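Local atomic coordinates of possible protein of nuclear scaffold (Encephalitozoon cuniculi, PDB entry 3KAE), a protein that probably serves, through its N-terminal tetratricopeptide repeat domain, as a homodimeric scaffold subunit (Cdc27) of the anaphase-promoting complex. Residues C[77-89]-C[113-127]. Sequence-based numbering, arbitrary orientation.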
ATOM      1  N   ASP C  77     -14.783 -12.288  -1.331  1.00 70.35           N
ATOM      2  CA  ASP C  77     -15.020 -13.667  -0.922  1.00 68.94           C
ATOM      3  C   ASP C  77     -14.941 -13.741   0.597  1.00 74.32           C
ATOM      4  O   ASP C  77     -13.937 -14.182   1.164  1.00 78.67           O
ATOM      5  CB  ASP C  77     -14.015 -14.622  -1.566  1.00 55.88           C
ATOM      6  CG  ASP C  77     -14.439 -16.084  -1.437  1.00 77.69           C
ATOM      7  OD1 ASP C  77     -15.237 -16.393  -0.519  1.00 70.71           O
ATOM      8  OD2 ASP C  77     -13.981 -16.919  -2.252  1.00 80.96           O
ATOM      9  N   TYR C  78     -16.007 -13.303   1.255  1.00 67.51           N
ATOM     10  CA  TYR C  78     -15.984 -13.152   2.697  1.00 64.39           C
ATOM     11  C   TYR C  78     -15.852 -14.480   3.439  1.00 64.69           C
ATOM     12  O   TYR C  78     -15.235 -14.535   4.509  1.00 72.41           O
ATOM     13  CB  TYR C  78     -17.197 -12.334   3.177  1.00 56.41           C
ATOM     14  CG  TYR C  78     -17.307 -10.990   2.477  1.00 65.90           C
ATOM     15  CD1 TYR C  78     -16.210 -10.138   2.399  1.00 67.79           C
ATOM     16  CD2 TYR C  78     -18.499 -10.576   1.891  1.00 65.90           C
ATOM     17  CE1 TYR C  78     -16.293  -8.917   1.749  1.00 63.22           C
ATOM     18  CE2 TYR C  78     -18.598  -9.347   1.250  1.00 58.69           C
ATOM     19  CZ  TYR C  78     -17.487  -8.525   1.177  1.00 69.79           C
ATOM     20  OH  TYR C  78     -17.569  -7.305   0.539  1.00 72.65           O
ATOM     21  N   LYS C  79     -16.413 -15.546   2.872  1.00 52.99           N
ATOM     22  CA  LYS C  79     -16.412 -16.825   3.565  1.00 56.97           C
ATOM     23  C   LYS C  79     -14.982 -17.315   3.666  1.00 70.18           C
ATOM     24  O   LYS C  79     -14.567 -17.875   4.680  1.00 80.43           O
ATOM     25  CB  LYS C  79     -17.278 -17.842   2.832  1.00 63.45           C
ATOM     26  N   LYS C  80     -14.224 -17.101   2.600  1.00 69.71           N
ATOM     27  CA  LYS C  80     -12.831 -17.519   2.580  1.00 68.78           C
ATOM     28  C   LYS C  80     -11.982 -16.601   3.446  1.00 66.53           C
ATOM     29  O   LYS C  80     -11.133 -17.078   4.204  1.00 57.48           O
ATOM     30  CB  LYS C  80     -12.308 -17.591   1.150  1.00 72.44           C
ATOM     31  CG  LYS C  80     -12.894 -18.747   0.346  1.00 81.30           C
ATOM     32  CD  LYS C  80     -12.176 -18.940  -0.991  1.00 68.19           C
ATOM     33  CE  LYS C  80     -12.697 -20.156  -1.751  1.00 81.57           C
ATOM     34  NZ  LYS C  80     -13.940 -19.881  -2.535  1.00 84.85           N
ATOM     35  N   ALA C  81     -12.231 -15.290   3.353  1.00 54.12           N
ATOM     36  CA  ALA C  81     -11.583 -14.319   4.231  1.00 47.11           C
ATOM     37  C   ALA C  81     -11.710 -14.743   5.686  1.00 57.68           C
ATOM     38  O   ALA C  81     -10.716 -14.806   6.411  1.00 52.85           O
ATOM     39  CB  ALA C  81     -12.155 -12.926   4.016  1.00 46.36           C
ATOM     40  N   ILE C  82     -12.940 -15.043   6.098  1.00 72.79           N
ATOM     41  CA  ILE C  82     -13.218 -15.495   7.450  1.00 66.69           C
ATOM     42  C   ILE C  82     -12.481 -16.794   7.783  1.00 67.69           C
ATOM     43  O   ILE C  82     -11.807 -16.902   8.806  1.00 67.76           O
ATOM     44  CB  ILE C  82     -14.723 -15.720   7.645  1.00 65.51           C
ATOM     45  CG1 ILE C  82     -15.464 -14.390   7.496  1.00 75.42           C
ATOM     46  CG2 ILE C  82     -14.993 -16.396   9.000  1.00 57.07           C
ATOM     47  CD1 ILE C  82     -16.975 -14.471   7.725  1.00 65.62           C
ATOM     48  N   LYS C  83     -12.622 -17.788   6.921  1.00 72.83           N
ATOM     49  CA  LYS C  83     -11.953 -19.066   7.143  1.00 73.87           C
ATOM     50  C   LYS C  83     -10.452 -18.870   7.354  1.00 72.98           C
ATOM     51  O   LYS C  83      -9.851 -19.497   8.223  1.00 72.04           O
ATOM     52  CB  LYS C  83     -12.212 -20.021   5.978  1.00 67.42           C
ATOM     53  N   SER C  84      -9.854 -17.981   6.572  1.00 60.29           N
ATOM     54  CA  SER C  84      -8.410 -17.760   6.652  1.00 69.73           C
ATOM     55  C   SER C  84      -8.012 -17.234   8.024  1.00 71.72           C
ATOM     56  O   SER C  84      -7.010 -17.663   8.593  1.00 80.33           O
ATOM     57  CB  SER C  84      -7.922 -16.801   5.552  1.00 52.61           C
ATOM     58  OG  SER C  84      -7.921 -17.431   4.288  1.00 77.23           O
ATOM     59  N   LEU C  85      -8.800 -16.299   8.547  1.00 51.18           N
ATOM     60  CA  LEU C  85      -8.477 -15.664   9.816  1.00 54.72           C
ATOM     61  C   LEU C  85      -8.629 -16.631  10.969  1.00 65.86           C
ATOM     62  O   LEU C  85      -7.819 -16.638  11.894  1.00 72.43           O
ATOM     63  CB  LEU C  85      -9.404 -14.472  10.069  1.00 63.50           C
ATOM     64  CG  LEU C  85      -9.096 -13.143   9.419  1.00 57.88           C
ATOM     65  CD1 LEU C  85     -10.150 -12.155   9.854  1.00 62.80           C
ATOM     66  CD2 LEU C  85      -7.709 -12.677   9.823  1.00 59.48           C
ATOM     67  N   GLU C  86      -9.700 -17.418  10.931  1.00 72.53           N
ATOM     68  CA  GLU C  86      -9.984 -18.370  11.995  1.00 83.99           C
ATOM     69  C   GLU C  86      -8.841 -19.364  12.152  1.00 82.59           C
ATOM     70  O   GLU C  86      -8.550 -19.813  13.256  1.00 91.26           O
ATOM     71  CB  GLU C  86     -11.285 -19.114  11.708  1.00 86.57           C
ATOM     72  CG  GLU C  86     -12.532 -18.240  11.774  1.00 86.89           C
ATOM     73  CD  GLU C  86     -13.779 -18.990  11.342  1.00 95.75           C
ATOM     74  OE1 GLU C  86     -13.662 -19.964  10.561  1.00102.07           O
ATOM     75  OE2 GLU C  86     -14.876 -18.607  11.785  1.00 94.43           O
ATOM     76  N   SER C  87      -8.200 -19.702  11.039  1.00 68.76           N
ATOM     77  CA  SER C  87      -7.035 -20.584  11.072  1.00 83.89           C
ATOM     78  C   SER C  87      -6.014 -20.060  12.072  1.00 78.16           C
ATOM     79  O   SER C  87      -5.424 -20.824  12.826  1.00 77.60           O
ATOM     80  CB  SER C  87      -6.391 -20.697   9.689  1.00 92.39           C
ATOM     81  OG  SER C  87      -7.236 -21.373   8.773  1.00 98.02           O
ATOM     82  N   ILE C  88      -5.811 -18.749  12.074  1.00 72.16           N
ATOM     83  CA  ILE C  88      -4.867 -18.118  12.989  1.00 65.44           C
ATOM     84  C   ILE C  88      -5.367 -18.194  14.426  1.00 87.08           C
ATOM     85  O   ILE C  88      -4.702 -18.752  15.299  1.00 86.90           O
ATOM     86  CB  ILE C  88      -4.651 -16.636  12.641  1.00 58.91           C
ATOM     87  CG1 ILE C  88      -4.361 -16.472  11.142  1.00 63.04           C
ATOM     88  CG2 ILE C  88      -3.536 -16.049  13.503  1.00 58.34           C
ATOM     89  CD1 ILE C  88      -4.105 -15.041  10.706  1.00 51.68           C
ATOM     90  N   LEU C  89      -6.545 -17.618  14.658  1.00 80.90           N
ATOM     91  CA  LEU C  89      -7.134 -17.569  15.986  1.00 83.04           C
ATOM     92  C   LEU C  89      -7.333 -18.956  16.585  1.00 90.25           C
ATOM     93  O   LEU C  89      -7.226 -19.135  17.798  1.00 86.37           O
ATOM     94  CB  LEU C  89      -8.452 -16.811  15.938  1.00 78.46           C
ATOM     95  CG  LEU C  89      -8.257 -15.303  15.797  1.00 79.18           C
ATOM     96  CD1 LEU C  89      -9.583 -14.566  15.942  1.00 72.81           C
ATOM     97  CD2 LEU C  89      -7.242 -14.803  16.824  1.00 76.15           C
ATOM     98  N   GLU C 113      -4.229  -9.743  18.465  1.00 63.18           N
ATOM     99  CA  GLU C 113      -5.548 -10.246  18.105  1.00 68.37           C
ATOM    100  C   GLU C 113      -6.586  -9.158  17.847  1.00 61.92           C
ATOM    101  O   GLU C 113      -7.609  -9.417  17.220  1.00 65.04           O
ATOM    102  CB  GLU C 113      -6.050 -11.223  19.166  1.00 79.19           C
ATOM    103  CG  GLU C 113      -5.208 -12.489  19.247  1.00106.98           C
ATOM    104  CD  GLU C 113      -5.736 -13.488  20.256  1.00120.31           C
ATOM    105  OE1 GLU C 113      -6.595 -13.106  21.079  1.00123.39           O
ATOM    106  OE2 GLU C 113      -5.286 -14.654  20.226  1.00120.61           O
ATOM    107  N   GLU C 114      -6.334  -7.943  18.317  1.00 53.64           N
ATOM    108  CA  GLU C 114      -7.238  -6.834  18.006  1.00 55.04           C
ATOM    109  C   GLU C 114      -7.495  -6.770  16.505  1.00 58.94           C
ATOM    110  O   GLU C 114      -8.641  -6.672  16.064  1.00 42.48           O
ATOM    111  CB  GLU C 114      -6.660  -5.495  18.469  1.00 57.03           C
ATOM    112  CG  GLU C 114      -5.730  -5.592  19.650  1.00 84.58           C
ATOM    113  CD  GLU C 114      -4.267  -5.505  19.267  1.00 73.80           C
ATOM    114  OE1 GLU C 114      -3.849  -4.449  18.751  1.00 77.51           O
ATOM    115  OE2 GLU C 114      -3.533  -6.480  19.520  1.00 70.16           O
ATOM    116  N   PHE C 115      -6.411  -6.835  15.727  1.00 51.97           N
ATOM    117  CA  PHE C 115      -6.481  -6.765  14.265  1.00 45.81           C
ATOM    118  C   PHE C 115      -7.298  -7.884  13.610  1.00 40.30           C
ATOM    119  O   PHE C 115      -8.021  -7.632  12.651  1.00 48.06           O
ATOM    120  CB  PHE C 115      -5.067  -6.704  13.685  1.00 48.94           C
ATOM    121  CG  PHE C 115      -4.361  -5.435  14.004  1.00 51.01           C
ATOM    122  CD1 PHE C 115      -4.634  -4.280  13.281  1.00 39.13           C
ATOM    123  CD2 PHE C 115      -3.472  -5.373  15.058  1.00 49.99           C
ATOM    124  CE1 PHE C 115      -3.994  -3.105  13.583  1.00 37.12           C
ATOM    125  CE2 PHE C 115      -2.846  -4.189  15.382  1.00 48.58           C
ATOM    126  CZ  PHE C 115      -3.099  -3.057  14.635  1.00 42.59           C
ATOM    127  N   PHE C 116      -7.195  -9.100  14.145  1.00 48.26           N
ATOM    128  CA  PHE C 116      -7.968 -10.243  13.643  1.00 59.51           C
ATOM    129  C   PHE C 116      -9.460 -10.134  13.991  1.00 55.08           C
ATOM    130  O   PHE C 116     -10.320 -10.359  13.143  1.00 46.82           O
ATOM    131  CB  PHE C 116      -7.410 -11.574  14.181  1.00 53.33           C
ATOM    132  CG  PHE C 116      -5.913 -11.688  14.099  1.00 74.15           C
ATOM    133  CD1 PHE C 116      -5.245 -11.437  12.908  1.00 67.33           C
ATOM    134  CD2 PHE C 116      -5.171 -12.065  15.207  1.00 79.68           C
ATOM    135  CE1 PHE C 116      -3.871 -11.550  12.831  1.00 61.33           C
ATOM    136  CE2 PHE C 116      -3.790 -12.182  15.129  1.00 69.55           C
ATOM    137  CZ  PHE C 116      -3.141 -11.922  13.945  1.00 60.54           C
ATOM    138  N   GLU C 117      -9.757  -9.800  15.244  1.00 47.49           N
ATOM    139  CA  GLU C 117     -11.146  -9.627  15.695  1.00 55.82           C
ATOM    140  C   GLU C 117     -11.826  -8.475  14.967  1.00 59.51           C
ATOM    141  O   GLU C 117     -13.009  -8.545  14.644  1.00 53.66           O
ATOM    142  CB  GLU C 117     -11.199  -9.393  17.206  1.00 54.59           C
ATOM    143  CG  GLU C 117     -10.702 -10.576  18.030  1.00 56.60           C
ATOM    144  CD  GLU C 117     -11.627 -11.770  17.952  1.00 68.54           C
ATOM    145  OE1 GLU C 117     -12.733 -11.626  17.391  1.00 79.16           O
ATOM    146  OE2 GLU C 117     -11.252 -12.849  18.458  1.00 68.80           O
ATOM    147  N   SER C 118     -11.057  -7.421  14.700  1.00 51.57           N
ATOM    148  CA  SER C 118     -11.563  -6.271  13.967  1.00 47.56           C
ATOM    149  C   SER C 118     -11.949  -6.658  12.546  1.00 56.02           C
ATOM    150  O   SER C 118     -13.052  -6.356  12.085  1.00 44.53           O
ATOM    151  CB  SER C 118     -10.519  -5.152  13.947  1.00 39.52           C
ATOM    152  OG  SER C 118     -10.918  -4.113  13.074  1.00 48.24           O
ATOM    153  N   LEU C 119     -11.029  -7.336  11.864  1.00 52.83           N
ATOM    154  CA  LEU C 119     -11.243  -7.782  10.496  1.00 54.43           C
ATOM    155  C   LEU C 119     -12.377  -8.795  10.469  1.00 43.31           C
ATOM    156  O   LEU C 119     -13.222  -8.784   9.585  1.00 44.03           O
ATOM    157  CB  LEU C 119      -9.943  -8.393   9.959  1.00 66.51           C
ATOM    158  CG  LEU C 119      -9.586  -8.400   8.465  1.00 73.04           C
ATOM    159  CD1 LEU C 119      -9.826  -9.751   7.848  1.00 74.20           C
ATOM    160  CD2 LEU C 119     -10.297  -7.285   7.669  1.00 55.76           C
ATOM    161  N   LEU C 120     -12.379  -9.671  11.459  1.00 40.64           N
ATOM    162  CA  LEU C 120     -13.451 -10.627  11.650  1.00 52.93           C
ATOM    163  C   LEU C 120     -14.805  -9.910  11.842  1.00 45.92           C
ATOM    164  O   LEU C 120     -15.843 -10.381  11.377  1.00 57.24           O
ATOM    165  CB  LEU C 120     -13.108 -11.460  12.869  1.00 60.32           C
ATOM    166  CG  LEU C 120     -13.136 -12.977  12.815  1.00 70.69           C
ATOM    167  CD1 LEU C 120     -13.247 -13.623  11.452  1.00 77.65           C
ATOM    168  CD2 LEU C 120     -12.135 -13.641  13.753  1.00 70.08           C
ATOM    169  N   GLY C 121     -14.778  -8.752  12.488  1.00 44.03           N
ATOM    170  CA  GLY C 121     -15.992  -7.992  12.703  1.00 50.69           C
ATOM    171  C   GLY C 121     -16.510  -7.478  11.379  1.00 58.17           C
ATOM    172  O   GLY C 121     -17.701  -7.598  11.075  1.00 54.48           O
ATOM    173  N   ASP C 122     -15.605  -6.904  10.589  1.00 51.78           N
ATOM    174  CA  ASP C 122     -15.939  -6.392   9.257  1.00 53.11           C
ATOM    175  C   ASP C 122     -16.496  -7.479   8.356  1.00 56.25           C
ATOM    176  O   ASP C 122     -17.508  -7.279   7.676  1.00 56.42           O
ATOM    177  CB  ASP C 122     -14.703  -5.772   8.595  1.00 48.72           C
ATOM    178  CG  ASP C 122     -14.233  -4.511   9.298  1.00 57.65           C
ATOM    179  OD1 ASP C 122     -15.010  -3.981  10.128  1.00 62.23           O
ATOM    180  OD2 ASP C 122     -13.094  -4.051   9.026  1.00 54.46           O
ATOM    181  N   LEU C 123     -15.829  -8.632   8.360  1.00 48.08           N
ATOM    182  CA  LEU C 123     -16.254  -9.764   7.552  1.00 61.50           C
ATOM    183  C   LEU C 123     -17.648 -10.277   7.937  1.00 65.28           C
ATOM    184  O   LEU C 123     -18.478 -10.477   7.044  1.00 50.30           O
ATOM    185  CB  LEU C 123     -15.208 -10.893   7.587  1.00 44.52           C
ATOM    186  CG  LEU C 123     -13.823 -10.447   7.063  1.00 55.05           C
ATOM    187  CD1 LEU C 123     -12.717 -11.427   7.459  1.00 45.83           C
ATOM    188  CD2 LEU C 123     -13.832 -10.215   5.552  1.00 49.95           C
ATOM    189  N   CYS C 124     -17.893 -10.502   9.236  1.00 61.00           N
ATOM    190  CA  CYS C 124     -19.226 -10.940   9.712  1.00 73.96           C
ATOM    191  C   CYS C 124     -20.268  -9.947   9.274  1.00 59.71           C
ATOM    192  O   CYS C 124     -21.284 -10.323   8.722  1.00 63.99           O
ATOM    193  CB  CYS C 124     -19.301 -11.075  11.235  1.00 46.23           C
ATOM    194  SG  CYS C 124     -18.335 -12.431  11.898  1.00 70.48           S
ATOM    195  N   THR C 125     -19.985  -8.669   9.505  1.00 52.05           N
ATOM    196  CA  THR C 125     -20.879  -7.594   9.095  1.00 55.38           C
ATOM    197  C   THR C 125     -21.159  -7.597   7.593  1.00 65.28           C
ATOM    198  O   THR C 125     -22.313  -7.628   7.171  1.00 71.12           O
ATOM    199  CB  THR C 125     -20.322  -6.227   9.485  1.00 50.98           C
ATOM    200  OG1 THR C 125     -20.285  -6.117  10.911  1.00 65.74           O
ATOM    201  CG2 THR C 125     -21.189  -5.122   8.901  1.00 51.75           C
ATOM    202  N   LEU C 126     -20.104  -7.556   6.786  1.00 61.32           N
ATOM    203  CA  LEU C 126     -20.263  -7.508   5.341  1.00 58.70           C
ATOM    204  C   LEU C 126     -20.972  -8.763   4.853  1.00 71.40           C
ATOM    205  O   LEU C 126     -21.591  -8.773   3.786  1.00 67.73           O
ATOM    206  CB  LEU C 126     -18.900  -7.409   4.674  1.00 65.56           C
ATOM    207  CG  LEU C 126     -18.209  -6.057   4.746  1.00 59.14           C
ATOM    208  CD1 LEU C 126     -16.709  -6.217   4.512  1.00 55.91           C
ATOM    209  CD2 LEU C 126     -18.827  -5.120   3.731  1.00 52.20           C
ATOM    210  N   SER C 127     -20.874  -9.818   5.652  1.00 63.17           N
ATOM    211  CA  SER C 127     -21.353 -11.134   5.269  1.00 70.45           C
ATOM    212  C   SER C 127     -22.788 -11.365   5.777  1.00 80.32           C
ATOM    213  O   SER C 127     -23.401 -12.410   5.531  1.00 67.51           O
ATOM    214  CB  SER C 127     -20.386 -12.199   5.802  1.00 53.34           C
ATOM    215  OG  SER C 127     -20.577 -13.443   5.172  1.00 87.83           O
TER
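Leu85, Leu89 and Leu123 interlock helices 78-89 and 113-126 as knobs in holes. Leu85 enters a hole formed by Phe116, Leu119, Leu120 and Leu123; its CD1 lies 3.6 Å from Leu123 CD1, and its branched end lets CD2 turn separately to the Phe116 ring. In return Leu123 sits among Tyr78, Ala81, Ile82 and Leu85. Ala81 suits this place because its lone methyl admits Leu123 CD2 to 3.5 Å from Ala81 CB, while Ile82 slides antiparallel past Leu123, with Ile82 CG1 3.5 Å from Leu123 CB. Leu89 drops between Glu113, Phe116, Glu117 and Leu120, and its CD1 presses tightly on Leu120 CD2 at 3.5 Å.

The axes come within 9.6 Å at 153° between their directions, a nearly antiparallel pairing of the kind from which tetratricopeptide repeat arrays are built. Helix 62-74 packs on both helices and helix 130-143 on helix 113-126, while Phe115 stacks on Tyr15 of the second subunit across the dimer interface.

Aromatic rings serve both ends. The broad Tyr78 ring offers a face to Leu126 CB, 4.0 Å from its centroid, in a CH-pi contact; with CG anti to its carbonyl carbon (chi1 -54°), Tyr78 reaches the last turn of helix 113-126. Ile88 CG2 lies over one face of Phe116, offset toward the rim.

No hydrogen bond joins the helices. Buried Glu117 has OE1 hydrogen-bonded to His136 ND1. Asp77, short enough to fold back as N-cap of helix 78-89, accepts weakly from Lys80 N through OD1, while OD2 salt-bridges Lys80 NZ.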